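Putative epoxide hydrolase protein (Klebsiella pneumoniae subsp. pneumoniae, PDB 5BOV) probably hydrolyses an epoxide or ester substrate as a member of the alpha/beta hydrolase family, although its exact activity remains to be settled. Local coordinates at residues Q103-G108 with V127-S132; G31-L36 with L99-A104; W157-F162 with S215-R220. One frame throughout, in Å; residues are numbered along the deposited sequence.

Contact 1 (Q103-G108 with V127-S132)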
ATOM      1  N   GLN A 103      -1.110 -17.934  -6.646  1.00 15.72           N
ATOM      2  CA  GLN A 103      -1.134 -16.733  -7.470  1.00 15.34           C
ATOM      3  C   GLN A 103      -2.371 -15.900  -7.154  1.00 13.30           C
ATOM      4  O   GLN A 103      -3.415 -16.458  -6.828  1.00 14.10           O
ATOM      5  CB  GLN A 103      -1.111 -17.183  -8.928  1.00 16.93           C
ATOM      6  CG  GLN A 103      -0.948 -16.035  -9.915  1.00 19.97           C
ATOM      7  CD  GLN A 103      -1.241 -16.400 -11.397  1.00 22.89           C
ATOM      8  OE1 GLN A 103      -2.339 -16.858 -11.728  1.00 26.00           O
ATOM      9  NE2 GLN A 103      -0.218 -16.313 -12.237  1.00 23.32           N
ATOM     10  N   ALA A 104      -2.244 -14.552  -7.136  1.00 11.15           N
ATOM     11  CA  ALA A 104      -3.390 -13.710  -6.872  1.00 10.11           C
ATOM     12  C   ALA A 104      -3.339 -12.478  -7.771  1.00  9.45           C
ATOM     13  O   ALA A 104      -2.260 -12.058  -8.220  1.00  9.64           O
ATOM     14  CB  ALA A 104      -3.404 -13.257  -5.452  1.00 10.53           C
ATOM     15  N   ASP A 105      -4.503 -11.840  -7.955  1.00  8.73           N
ATOM     16  CA  ASP A 105      -4.552 -10.470  -8.427  1.00  8.66           C
ATOM     17  C   ASP A 105      -4.153  -9.563  -7.253  1.00  8.12           C
ATOM     18  O   ASP A 105      -4.562  -9.837  -6.148  1.00  8.17           O
ATOM     19  CB  ASP A 105      -5.950 -10.156  -8.868  1.00  8.65           C
ATOM     20  CG  ASP A 105      -6.367 -10.895 -10.070  1.00  9.02           C
ATOM     21  OD1 ASP A 105      -5.595 -11.058 -11.023  1.00  9.72           O
ATOM     22  OD2 ASP A 105      -7.608 -11.339 -10.106  1.00  8.82           O
ATOM     23  N   LEU A 106      -3.287  -8.582  -7.497  1.00  7.83           N
ATOM     24  CA  LEU A 106      -2.885  -7.632  -6.455  1.00  8.24           C
ATOM     25  C   LEU A 106      -3.338  -6.254  -6.824  1.00  7.78           C
ATOM     26  O   LEU A 106      -3.270  -5.837  -7.992  1.00  7.22           O
ATOM     27  CB  LEU A 106      -1.377  -7.606  -6.286  1.00  9.43           C
ATOM     28  CG  LEU A 106      -0.690  -8.872  -5.863  1.00 10.71           C
ATOM     29  CD1 LEU A 106       0.782  -8.533  -5.615  1.00 12.11           C
ATOM     30  CD2 LEU A 106      -1.300  -9.555  -4.733  1.00 11.71           C
ATOM     31  N   ALA A 107      -3.708  -5.475  -5.810  1.00  7.25           N
ATOM     32  CA  ALA A 107      -4.081  -4.070  -6.030  1.00  7.32           C
ATOM     33  C   ALA A 107      -3.651  -3.261  -4.824  1.00  7.39           C
ATOM     34  O   ALA A 107      -3.698  -3.761  -3.694  1.00  8.24           O
ATOM     35  CB  ALA A 107      -5.560  -3.916  -6.221  1.00  7.12           C
ATOM     36  N   GLY A 108      -3.187  -2.036  -5.069  1.00  7.04           N
ATOM     37  CA  GLY A 108      -2.790  -1.222  -3.977  1.00  7.20           C
ATOM     38  C   GLY A 108      -2.687   0.267  -4.321  1.00  7.40           C
ATOM     39  O   GLY A 108      -2.770   0.661  -5.503  1.00  7.57           O
ATOM     40  N   VAL A 127       1.808 -13.242  -9.248  1.00 11.89           N
ATOM     41  CA  VAL A 127       0.905 -12.102  -9.514  1.00 11.01           C
ATOM     42  C   VAL A 127       0.189 -12.277 -10.846  1.00 11.54           C
ATOM     43  O   VAL A 127       0.771 -12.188 -11.945  1.00 12.16           O
ATOM     44  CB  VAL A 127       1.623 -10.744  -9.463  1.00 10.68           C
ATOM     45  CG1 VAL A 127       0.589  -9.614  -9.628  1.00 10.81           C
ATOM     46  CG2 VAL A 127       2.368 -10.597  -8.155  1.00 10.53           C
ATOM     47  N   LYS A 128      -1.097 -12.596 -10.799  1.00 10.59           N
ATOM     48  CA  LYS A 128      -1.869 -12.759 -12.026  1.00 10.92           C
ATOM     49  C   LYS A 128      -2.039 -11.439 -12.799  1.00 10.43           C
ATOM     50  O   LYS A 128      -1.910 -11.413 -14.028  1.00 11.37           O
ATOM     51  CB  LYS A 128      -3.229 -13.428 -11.689  1.00 12.21           C
ATOM     52  CG  LYS A 128      -4.112 -13.667 -12.848  1.00 12.98           C
ATOM     53  CD  LYS A 128      -5.411 -14.385 -12.389  1.00 13.92           C
ATOM     54  CE  LYS A 128      -6.200 -14.751 -13.607  1.00 15.28           C
ATOM     55  NZ  LYS A 128      -6.870 -13.593 -14.223  1.00 15.14           N
ATOM     56  N   SER A 129      -2.453 -10.383 -12.096  1.00  9.19           N
ATOM     57  CA  SER A 129      -2.566  -9.062 -12.672  1.00  8.66           C
ATOM     58  C   SER A 129      -2.445  -8.082 -11.508  1.00  8.13           C
ATOM     59  O   SER A 129      -2.502  -8.488 -10.344  1.00  7.85           O
ATOM     60  CB  SER A 129      -3.871  -8.868 -13.370  1.00  9.06           C
ATOM     61  OG  SER A 129      -4.995  -8.885 -12.448  1.00  8.87           O
ATOM     62  N   LEU A 130      -2.227  -6.841 -11.860  1.00  7.79           N
ATOM     63  CA  LEU A 130      -1.925  -5.759 -10.934  1.00  7.54           C
ATOM     64  C   LEU A 130      -2.703  -4.489 -11.202  1.00  7.63           C
ATOM     65  O   LEU A 130      -2.871  -4.088 -12.355  1.00  7.60           O
ATOM     66  CB  LEU A 130      -0.424  -5.436 -11.110  1.00  7.67           C
ATOM     67  CG  LEU A 130       0.153  -4.287 -10.334  1.00  7.87           C
ATOM     68  CD1 LEU A 130       0.052  -4.523  -8.818  1.00  7.83           C
ATOM     69  CD2 LEU A 130       1.602  -3.992 -10.771  1.00  8.39           C
ATOM     70  N   VAL A 131      -3.305  -3.910 -10.139  1.00  7.45           N
ATOM     71  CA  VAL A 131      -3.840  -2.581 -10.180  1.00  7.37           C
ATOM     72  C   VAL A 131      -2.934  -1.733  -9.298  1.00  7.21           C
ATOM     73  O   VAL A 131      -2.828  -1.965  -8.110  1.00  6.85           O
ATOM     74  CB  VAL A 131      -5.305  -2.486  -9.728  1.00  7.44           C
ATOM     75  CG1 VAL A 131      -5.760  -1.058  -9.696  1.00  7.76           C
ATOM     76  CG2 VAL A 131      -6.171  -3.270 -10.695  1.00  7.48           C
ATOM     77  N   SER A 132      -2.249  -0.772  -9.913  1.00  7.01           N
ATOM     78  CA  SER A 132      -1.263   0.053  -9.184  1.00  7.15           C
ATOM     79  C   SER A 132      -1.654   1.512  -9.280  1.00  7.22           C
ATOM     80  O   SER A 132      -1.459   2.180 -10.315  1.00  7.22           O
ATOM     81  CB  SER A 132       0.144  -0.187  -9.761  1.00  7.82           C
ATOM     82  OG  SER A 132       1.145   0.402  -8.941  1.00  7.58           O
TER
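S129 holds OG between its backbone N and carbonyl carbon (chi1 66°), while D105 turns CG to lie beside its own N (chi1 -68°); these torsions set OG and CG on the same flank of the strand pair, where S129 OG donates to D105 OD1 at 2.7 Å, meeting the oxygen from above the carboxylate plane. The contact closes a beta-alpha-beta crossover of the alpha/beta hydrolase fold: strand 104-108 leads through helix 111-122 into strand 127-133, and the two strands lie side by side, parallel to within 7°. Between the A104-V127 and L106-L130 pairs a beta bulge sets K128 and S129 opposite D105 and shifts the register by one residue. Before the bulge K128 N reaches A104 O at 2.9 Å from above the carbonyl plane. Beyond it the regular parallel ladder takes over, with L106 N bonded to S129 O at 3.0 Å, V131 N to L106 O at 2.9 Å and G108 N to V131 O at 3.1 Å. L106, V127 and L130 face helix 111-122, and the side chains of L106 and V127 cross at about a right angle, L106 CD1 touching V127 CG2 at 3.6 Å; A107 and V131 pack toward helix 291-303. The aliphatic stem of K128 passes D105 OD1 on its way to a salt bridge between K128 NZ and D302; its positive charge would be expected to ease the closeness of the D105 and D302 carboxylates. The extended Q103 side chain likewise crosses K128, its OE1 3.5 Å from K128 CB.

Contact 2 (G31-L36 with L99-A104)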
ATOM      1  N   GLY A  31     -12.748 -19.116  -5.065  1.00 15.88           N
ATOM      2  CA  GLY A  31     -12.774 -17.952  -5.978  1.00 14.38           C
ATOM      3  C   GLY A  31     -11.382 -17.471  -6.303  1.00 13.43           C
ATOM      4  O   GLY A  31     -10.387 -17.777  -5.605  1.00 13.91           O
ATOM      5  N   GLN A  32     -11.274 -16.797  -7.464  1.00 12.20           N
ATOM      6  CA  GLN A  32     -10.002 -16.181  -7.865  1.00 11.07           C
ATOM      7  C   GLN A  32      -9.522 -15.312  -6.718  1.00 10.35           C
ATOM      8  O   GLN A  32     -10.192 -14.374  -6.359  1.00  9.89           O
ATOM      9  CB  GLN A  32     -10.234 -15.300  -9.106  1.00 11.10           C
ATOM     10  CG  GLN A  32      -9.001 -14.440  -9.504  1.00 11.12           C
ATOM     11  CD  GLN A  32      -7.747 -15.222  -9.783  1.00 11.61           C
ATOM     12  OE1 GLN A  32      -7.762 -16.107 -10.628  1.00 12.68           O
ATOM     13  NE2 GLN A  32      -6.637 -14.853  -9.154  1.00 12.03           N
ATOM     14  N   PRO A  33      -8.288 -15.534  -6.236  1.00 10.14           N
ATOM     15  CA  PRO A  33      -7.825 -14.657  -5.143  1.00  9.44           C
ATOM     16  C   PRO A  33      -7.415 -13.251  -5.596  1.00  8.88           C
ATOM     17  O   PRO A  33      -6.752 -13.101  -6.609  1.00  8.78           O
ATOM     18  CB  PRO A  33      -6.576 -15.430  -4.554  1.00  9.92           C
ATOM     19  CG  PRO A  33      -6.742 -16.833  -5.056  1.00 11.13           C
ATOM     20  CD  PRO A  33      -7.444 -16.740  -6.359  1.00 10.74           C
ATOM     21  N   VAL A  34      -7.772 -12.261  -4.760  1.00  8.39           N
ATOM     22  CA  VAL A  34      -7.379 -10.872  -4.906  1.00  8.02           C
ATOM     23  C   VAL A  34      -6.861 -10.392  -3.544  1.00  7.90           C
ATOM     24  O   VAL A  34      -7.511 -10.667  -2.539  1.00  7.96           O
ATOM     25  CB  VAL A  34      -8.600  -9.978  -5.262  1.00  8.63           C
ATOM     26  CG1 VAL A  34      -8.186  -8.556  -5.480  1.00  8.55           C
ATOM     27  CG2 VAL A  34      -9.340 -10.496  -6.463  1.00  9.09           C
ATOM     28  N   ILE A  35      -5.705  -9.724  -3.531  1.00  7.89           N
ATOM     29  CA  ILE A  35      -5.098  -9.202  -2.308  1.00  8.04           C
ATOM     30  C   ILE A  35      -5.028  -7.689  -2.461  1.00  7.62           C
ATOM     31  O   ILE A  35      -4.470  -7.186  -3.455  1.00  7.09           O
ATOM     32  CB  ILE A  35      -3.703  -9.808  -2.023  1.00  9.16           C
ATOM     33  CG1 ILE A  35      -3.826 -11.345  -1.940  1.00 10.01           C
ATOM     34  CG2 ILE A  35      -3.137  -9.202  -0.738  1.00  9.43           C
ATOM     35  CD1 ILE A  35      -2.502 -12.050  -1.784  1.00 10.86           C
ATOM     36  N   LEU A  36      -5.661  -6.998  -1.517  1.00  7.25           N
ATOM     37  CA  LEU A  36      -5.855  -5.553  -1.593  1.00  7.07           C
ATOM     38  C   LEU A  36      -4.999  -4.961  -0.494  1.00  7.07           C
ATOM     39  O   LEU A  36      -5.226  -5.197   0.686  1.00  6.85           O
ATOM     40  CB  LEU A  36      -7.334  -5.188  -1.380  1.00  7.38           C
ATOM     41  CG  LEU A  36      -8.325  -5.841  -2.372  1.00  7.43           C
ATOM     42  CD1 LEU A  36      -9.769  -5.542  -1.939  1.00  7.75           C
ATOM     43  CD2 LEU A  36      -8.065  -5.411  -3.807  1.00  7.38           C
ATOM     44  N   LEU A  99      -1.387 -18.925   3.447  1.00 12.65           N
ATOM     45  CA  LEU A  99      -2.734 -19.189   2.964  1.00 13.23           C
ATOM     46  C   LEU A  99      -2.834 -20.209   1.836  1.00 14.18           C
ATOM     47  O   LEU A  99      -3.925 -20.471   1.340  1.00 14.32           O
ATOM     48  CB  LEU A  99      -3.428 -17.866   2.512  1.00 12.40           C
ATOM     49  CG  LEU A  99      -3.643 -16.809   3.631  1.00 12.96           C
ATOM     50  CD1 LEU A  99      -4.103 -15.468   3.036  1.00 12.78           C
ATOM     51  CD2 LEU A  99      -4.669 -17.316   4.663  1.00 13.60           C
ATOM     52  N   ASN A 100      -1.714 -20.728   1.388  1.00 15.40           N
ATOM     53  CA  ASN A 100      -1.680 -21.649   0.252  1.00 16.87           C
ATOM     54  C   ASN A 100      -2.231 -21.057  -1.040  1.00 15.90           C
ATOM     55  O   ASN A 100      -2.915 -21.724  -1.838  1.00 16.31           O
ATOM     56  CB  ASN A 100      -2.351 -23.006   0.581  1.00 19.24           C
ATOM     57  CG  ASN A 100      -1.647 -23.712   1.699  1.00 22.34           C
ATOM     58  OD1 ASN A 100      -0.422 -23.817   1.685  1.00 27.22           O
ATOM     59  ND2 ASN A 100      -2.383 -24.086   2.735  1.00 25.87           N
ATOM     60  N   ILE A 101      -1.868 -19.798  -1.271  1.00 14.35           N
ATOM     61  CA  ILE A 101      -2.324 -19.068  -2.446  1.00 15.12           C
ATOM     62  C   ILE A 101      -1.109 -19.028  -3.368  1.00 15.78           C
ATOM     63  O   ILE A 101      -0.157 -18.292  -3.084  1.00 15.23           O
ATOM     64  CB  ILE A 101      -2.844 -17.660  -2.091  1.00 13.87           C
ATOM     65  CG1 ILE A 101      -4.175 -17.739  -1.296  1.00 13.78           C
ATOM     66  CG2 ILE A 101      -3.106 -16.863  -3.379  1.00 13.48           C
ATOM     67  CD1 ILE A 101      -4.643 -16.375  -0.767  1.00 13.10           C
ATOM     68  N   ARG A 102      -1.178 -19.750  -4.481  1.00 17.64           N
ATOM     69  CA  ARG A 102      -0.073 -19.772  -5.448  1.00 20.34           C
ATOM     70  C   ARG A 102       0.029 -18.489  -6.272  1.00 17.83           C
ATOM     71  O   ARG A 102       1.114 -18.029  -6.516  1.00 16.78           O
ATOM     72  CB  ARG A 102      -0.391 -20.864  -6.415  1.00 26.76           C
ATOM     73  CG  ARG A 102       0.665 -21.107  -7.461  1.00 34.88           C
ATOM     74  CD  ARG A 102       0.172 -22.114  -8.526  1.00 43.53           C
ATOM     75  NE  ARG A 102      -0.824 -21.529  -9.463  1.00 50.56           N
ATOM     76  CZ  ARG A 102      -0.559 -20.684 -10.475  1.00 53.61           C
ATOM     77  NH1 ARG A 102       0.664 -20.269 -10.758  1.00 57.14           N
ATOM     78  NH2 ARG A 102      -1.554 -20.231 -11.231  1.00 61.46           N
ATOM     79  N   GLN A 103      -1.110 -17.934  -6.646  1.00 15.72           N
ATOM     80  CA  GLN A 103      -1.134 -16.733  -7.470  1.00 15.34           C
ATOM     81  C   GLN A 103      -2.371 -15.900  -7.154  1.00 13.30           C
ATOM     82  O   GLN A 103      -3.415 -16.458  -6.828  1.00 14.10           O
ATOM     83  CB  GLN A 103      -1.111 -17.183  -8.928  1.00 16.93           C
ATOM     84  CG  GLN A 103      -0.948 -16.035  -9.915  1.00 19.97           C
ATOM     85  CD  GLN A 103      -1.241 -16.400 -11.397  1.00 22.89           C
ATOM     86  OE1 GLN A 103      -2.339 -16.858 -11.728  1.00 26.00           O
ATOM     87  NE2 GLN A 103      -0.218 -16.313 -12.237  1.00 23.32           N
ATOM     88  N   ALA A 104      -2.244 -14.552  -7.136  1.00 11.15           N
ATOM     89  CA  ALA A 104      -3.390 -13.710  -6.872  1.00 10.11           C
ATOM     90  C   ALA A 104      -3.339 -12.478  -7.771  1.00  9.45           C
ATOM     91  O   ALA A 104      -2.260 -12.058  -8.220  1.00  9.64           O
ATOM     92  CB  ALA A 104      -3.404 -13.257  -5.452  1.00 10.53           C
TER
HETATM   93  O   HOH W   1      -4.322 -16.675  -9.648  1.00 27.27           O
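P33 and A104 bring their backbones closest, CA to CA 4.9 Å, where strand 32-37 passes the irregular segment that follows helix 85-98; P33 O sits 3.4 Å from A104 CA. That segment leaves its helix through a Schellman motif at N100 before it enters strand 104-108. The proline ring is the hub of the apolar contact. P33 CB touches I101 CG2 at 3.9 Å, the two side chains sliding past each other in opposite directions, and meets A104 CB at the same 3.9 Å. Two residues further along the strand, on the same face, I35 CD1 reaches A104 CB at 4.0 Å, and M96 of helix 85-98 packs against I35, I101 and A104. Q32 supplies the polar part of the contact. A bend at chi2 (58°) swings CD round, and NE2 donates to P33 O at 3.1 Å. The same nitrogen donates to a water at 3.0 Å, which in turn donates to Q103 OE1 at 2.9 Å and, weakly, to Q103 O. Here a helix hands the chain over to a new parallel strand beside an existing one, as is characteristic of the central sheet of the alpha/beta hydrolase fold.

Contact 3 (W157-F162 with S215-R220)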
ATOM      1  N   TRP A 157       6.555  17.171   2.448  1.00 11.92           N
ATOM      2  CA  TRP A 157       7.107  17.832   3.674  1.00 11.38           C
ATOM      3  C   TRP A 157       7.300  16.840   4.842  1.00 11.66           C
ATOM      4  O   TRP A 157       8.278  16.894   5.560  1.00 11.14           O
ATOM      5  CB  TRP A 157       6.273  19.011   4.113  1.00 12.00           C
ATOM      6  CG  TRP A 157       4.974  18.703   4.679  1.00 12.29           C
ATOM      7  CD1 TRP A 157       3.854  18.365   3.995  1.00 12.61           C
ATOM      8  CD2 TRP A 157       4.645  18.648   6.081  1.00 12.81           C
ATOM      9  NE1 TRP A 157       2.848  18.109   4.890  1.00 13.05           N
ATOM     10  CE2 TRP A 157       3.315  18.231   6.171  1.00 12.92           C
ATOM     11  CE3 TRP A 157       5.372  18.869   7.264  1.00 13.20           C
ATOM     12  CZ2 TRP A 157       2.647  18.115   7.404  1.00 13.62           C
ATOM     13  CZ3 TRP A 157       4.721  18.721   8.483  1.00 13.47           C
ATOM     14  CH2 TRP A 157       3.369  18.335   8.528  1.00 13.41           C
ATOM     15  N   TYR A 158       6.298  15.974   5.005  1.00 10.76           N
ATOM     16  CA  TYR A 158       6.261  15.096   6.132  1.00 11.33           C
ATOM     17  C   TYR A 158       7.411  14.107   6.165  1.00 10.54           C
ATOM     18  O   TYR A 158       7.831  13.715   7.227  1.00 10.13           O
ATOM     19  CB  TYR A 158       4.901  14.345   6.219  1.00 11.46           C
ATOM     20  CG  TYR A 158       4.531  13.650   4.925  1.00 12.53           C
ATOM     21  CD1 TYR A 158       3.794  14.339   3.926  1.00 14.04           C
ATOM     22  CD2 TYR A 158       4.936  12.359   4.688  1.00 13.67           C
ATOM     23  CE1 TYR A 158       3.488  13.713   2.715  1.00 15.10           C
ATOM     24  CE2 TYR A 158       4.654  11.749   3.508  1.00 15.41           C
ATOM     25  CZ  TYR A 158       3.930  12.451   2.525  1.00 16.75           C
ATOM     26  OH  TYR A 158       3.631  11.774   1.361  1.00 22.26           O
ATOM     27  N   GLN A 159       7.961  13.716   5.016  1.00 10.18           N
ATOM     28  CA  GLN A 159       9.012  12.741   5.045  1.00 10.52           C
ATOM     29  C   GLN A 159      10.246  13.368   5.656  1.00 10.64           C
ATOM     30  O   GLN A 159      11.018  12.726   6.371  1.00 10.78           O
ATOM     31  CB  GLN A 159       9.301  12.156   3.661  1.00 11.09           C
ATOM     32  CG  GLN A 159      10.105  12.962   2.672  1.00 12.38           C
ATOM     33  CD  GLN A 159      10.327  12.193   1.345  1.00 13.75           C
ATOM     34  OE1 GLN A 159      10.096  10.973   1.261  1.00 16.80           O
ATOM     35  NE2 GLN A 159      10.712  12.885   0.347  1.00 15.18           N
ATOM     36  N   PHE A 160      10.438  14.636   5.375  1.00 10.76           N
ATOM     37  CA  PHE A 160      11.575  15.404   5.992  1.00 10.61           C
ATOM     38  C   PHE A 160      11.339  15.685   7.474  1.00 10.43           C
ATOM     39  O   PHE A 160      12.296  15.510   8.295  1.00  9.90           O
ATOM     40  CB  PHE A 160      11.897  16.681   5.261  1.00 10.82           C
ATOM     41  CG  PHE A 160      11.997  16.483   3.769  1.00 10.57           C
ATOM     42  CD1 PHE A 160      13.082  15.814   3.225  1.00 10.56           C
ATOM     43  CD2 PHE A 160      11.026  16.990   2.934  1.00 10.62           C
ATOM     44  CE1 PHE A 160      13.160  15.565   1.861  1.00 10.76           C
ATOM     45  CE2 PHE A 160      11.087  16.730   1.576  1.00 10.35           C
ATOM     46  CZ  PHE A 160      12.160  16.039   1.042  1.00 10.18           C
ATOM     47  N   TYR A 161      10.099  15.993   7.850  1.00  9.90           N
ATOM     48  CA  TYR A 161       9.759  16.042   9.270  1.00 10.19           C
ATOM     49  C   TYR A 161      10.150  14.745  10.007  1.00 10.39           C
ATOM     50  O   TYR A 161      10.824  14.722  11.040  1.00 10.55           O
ATOM     51  CB  TYR A 161       8.271  16.273   9.397  1.00 10.20           C
ATOM     52  CG  TYR A 161       7.749  16.517  10.799  1.00 10.06           C
ATOM     53  CD1 TYR A 161       8.245  17.577  11.592  1.00 10.32           C
ATOM     54  CD2 TYR A 161       6.727  15.802  11.327  1.00  9.95           C
ATOM     55  CE1 TYR A 161       7.728  17.848  12.854  1.00 10.79           C
ATOM     56  CE2 TYR A 161       6.193  16.068  12.579  1.00 10.34           C
ATOM     57  CZ  TYR A 161       6.664  17.109  13.355  1.00 10.67           C
ATOM     58  OH  TYR A 161       6.131  17.351  14.609  1.00 11.38           O
ATOM     59  N   PHE A 162       9.738  13.605   9.412  1.00 10.21           N
ATOM     60  CA  PHE A 162       9.973  12.271   9.994  1.00 10.59           C
ATOM     61  C   PHE A 162      11.482  11.888  10.077  1.00 11.08           C
ATOM     62  O   PHE A 162      11.865  11.002  10.805  1.00 11.01           O
ATOM     63  CB  PHE A 162       9.196  11.162   9.259  1.00 10.38           C
ATOM     64  CG  PHE A 162       7.677  11.288   9.333  1.00 10.26           C
ATOM     65  CD1 PHE A 162       7.043  11.923  10.389  1.00 10.50           C
ATOM     66  CD2 PHE A 162       6.910  10.690   8.337  1.00 10.29           C
ATOM     67  CE1 PHE A 162       5.672  12.054  10.377  1.00 10.59           C
ATOM     68  CE2 PHE A 162       5.534  10.793   8.340  1.00  9.89           C
ATOM     69  CZ  PHE A 162       4.923  11.467   9.393  1.00 10.20           C
ATOM     70  N   SER A 215      10.706   4.706  10.026  1.00 12.11           N
ATOM     71  CA  SER A 215      11.618   3.847   9.300  1.00 12.12           C
ATOM     72  C   SER A 215      11.363   3.916   7.777  1.00 11.57           C
ATOM     73  O   SER A 215      12.309   4.009   6.977  1.00 11.87           O
ATOM     74  CB  SER A 215      11.552   2.403   9.764  1.00 12.30           C
ATOM     75  OG  SER A 215      12.377   1.544   8.975  1.00 12.38           O
ATOM     76  N   ASN A 216      10.112   3.767   7.362  1.00 11.10           N
ATOM     77  CA  ASN A 216       9.766   3.863   5.937  1.00 10.94           C
ATOM     78  C   ASN A 216      10.354   5.118   5.281  1.00 10.88           C
ATOM     79  O   ASN A 216      11.005   5.008   4.227  1.00 10.74           O
ATOM     80  CB  ASN A 216       8.238   3.800   5.744  1.00 10.77           C
ATOM     81  CG  ASN A 216       7.833   3.963   4.306  1.00 10.73           C
ATOM     82  OD1 ASN A 216       7.670   2.989   3.574  1.00 11.36           O
ATOM     83  ND2 ASN A 216       7.626   5.207   3.881  1.00 10.54           N
ATOM     84  N   TYR A 217      10.123   6.279   5.919  1.00 10.94           N
ATOM     85  CA  TYR A 217      10.546   7.555   5.341  1.00 11.39           C
ATOM     86  C   TYR A 217      12.068   7.841   5.514  1.00 12.41           C
ATOM     87  O   TYR A 217      12.695   8.349   4.572  1.00 12.18           O
ATOM     88  CB  TYR A 217       9.639   8.704   5.796  1.00 11.51           C
ATOM     89  CG  TYR A 217       8.299   8.535   5.200  1.00 11.27           C
ATOM     90  CD1 TYR A 217       8.087   8.678   3.823  1.00 10.99           C
ATOM     91  CD2 TYR A 217       7.224   8.072   5.944  1.00 11.51           C
ATOM     92  CE1 TYR A 217       6.844   8.402   3.234  1.00 11.53           C
ATOM     93  CE2 TYR A 217       5.986   7.870   5.354  1.00 11.39           C
ATOM     94  CZ  TYR A 217       5.815   8.015   4.003  1.00 11.05           C
ATOM     95  OH  TYR A 217       4.590   7.688   3.431  1.00 11.33           O
ATOM     96  N   ARG A 218      12.660   7.346   6.601  1.00 12.74           N
ATOM     97  CA  ARG A 218      14.100   7.454   6.726  1.00 13.79           C
ATOM     98  C   ARG A 218      14.786   6.551   5.708  1.00 13.56           C
ATOM     99  O   ARG A 218      15.791   6.966   5.068  1.00 13.64           O
ATOM    100  CB  ARG A 218      14.570   7.196   8.132  1.00 14.56           C
ATOM    101  CG  ARG A 218      14.177   8.338   9.038  1.00 16.03           C
ATOM    102  CD  ARG A 218      14.587   8.071  10.472  1.00 19.14           C
ATOM    103  NE  ARG A 218      14.026   9.178  11.284  1.00 21.45           N
ATOM    104  CZ  ARG A 218      14.213   9.317  12.575  1.00 22.75           C
ATOM    105  NH1 ARG A 218      14.950   8.409  13.229  1.00 23.01           N
ATOM    106  NH2 ARG A 218      13.616  10.329  13.234  1.00 23.91           N
ATOM    107  N   TRP A 219      14.291   5.331   5.500  1.00 12.96           N
ATOM    108  CA  TRP A 219      14.907   4.492   4.489  1.00 13.13           C
ATOM    109  C   TRP A 219      14.839   5.134   3.111  1.00 13.66           C
ATOM    110  O   TRP A 219      15.804   5.149   2.385  1.00 12.76           O
ATOM    111  CB  TRP A 219      14.276   3.066   4.445  1.00 13.09           C
ATOM    112  CG  TRP A 219      15.021   2.107   3.512  1.00 13.21           C
ATOM    113  CD1 TRP A 219      15.943   1.183   3.875  1.00 14.06           C
ATOM    114  CD2 TRP A 219      14.865   1.973   2.103  1.00 13.55           C
ATOM    115  NE1 TRP A 219      16.413   0.526   2.794  1.00 13.90           N
ATOM    116  CE2 TRP A 219      15.753   0.981   1.685  1.00 14.00           C
ATOM    117  CE3 TRP A 219      14.106   2.628   1.155  1.00 12.99           C
ATOM    118  CZ2 TRP A 219      15.851   0.585   0.392  1.00 14.51           C
ATOM    119  CZ3 TRP A 219      14.189   2.230  -0.134  1.00 13.70           C
ATOM    120  CH2 TRP A 219      15.057   1.224  -0.523  1.00 14.30           C
ATOM    121  N   ARG A 220      13.692   5.734   2.786  1.00 14.03           N
ATOM    122  CA  ARG A 220      13.459   6.274   1.478  1.00 16.51           C
ATOM    123  C   ARG A 220      14.459   7.398   1.155  1.00 15.61           C
ATOM    124  O   ARG A 220      14.845   7.548   0.013  1.00 15.74           O
ATOM    125  CB  ARG A 220      12.052   6.837   1.441  1.00 20.01           C
ATOM    126  CG  ARG A 220      11.608   7.340   0.117  1.00 25.95           C
ATOM    127  CD  ARG A 220      10.143   7.785   0.246  1.00 31.98           C
ATOM    128  NE  ARG A 220       9.833   8.686  -0.868  1.00 38.51           N
ATOM    129  CZ  ARG A 220       9.585   8.297  -2.096  1.00 48.10           C
ATOM    130  NH1 ARG A 220       9.561   6.996  -2.412  1.00 55.28           N
ATOM    131  NH2 ARG A 220       9.349   9.219  -3.018  1.00 52.10           N
TER
HETATM  132  O   HOH W   2      10.366  11.908  -2.804  1.00 23.41           O
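Y217 reaches from helix 209-220 toward helix 157-162, and its side chain can be followed atom by atom. CB lies 4.1 Å from Q159 CB, where the helices come nearest. Chi1 of -68° sets CG anti to the carbonyl carbon, near both Q159 CB and F162 CD2; from there CD1 meets Q159 CB at 3.7 Å, whereas CD2 touches F162 CD2 at 3.6 Å, the two side chains lying side by side and pointing the same way with their rings oblique. Farther out, CE1 and CZ take the edge of the Y158 ring, Y158 CE2 standing 3.9 Å from Y217 CZ in a T-shaped pair with planes at 87°. N216 ND2 lies over the centre of the opposite ring face. The tip, OH, is hydrogen-bonded to W111. R218, extended from CG to NE, reaches the F162 carbonyl and grips its oxygen side-on: F162 O, lying nearly in the guanidinium plane, receives NE at 2.9 Å on a lone pair and NH2 at 3.1 Å. R220 NE makes a weak bond of 3.1 Å to Q159 OE1, and a water accepting from R220 NH2 and, weakly, from Q159 NE2 links the side chains a second time. The helix segments cross nearly at a right angle (-98°), their axes 8.7 Å apart at closest approach. Y158, F162 and Y217 form an aromatic cluster in the helical region inserted between strands 127-133 and 247-252, consistent with the cap of epoxide hydrolases and related alpha/beta hydrolases; through W111 it reaches the probable nucleophile elbow.

Contact 1 pairs two strands and contact 2 joins one strand of the same sheet to the loop entering strand 104-108; their centres lie about 9 Å apart and they share Q103 and A104. Strand 104-108 sits between strands 32-37 and 127-133, and D105 joins the contacts: D105 N to P33 O and D105 O to I35 N are probable hydrogen bonds, each 2.9 Å. Contact 3 belongs to the helical region, its centre about 27 Å from that of contact 1 and 32 Å from that of contact 2. Nearest atoms of contacts 1 and 3 stay about 13 Å apart. The probable nucleophile elbow relates them: G108 ends strand 104-108 there, and Y217 approaches it.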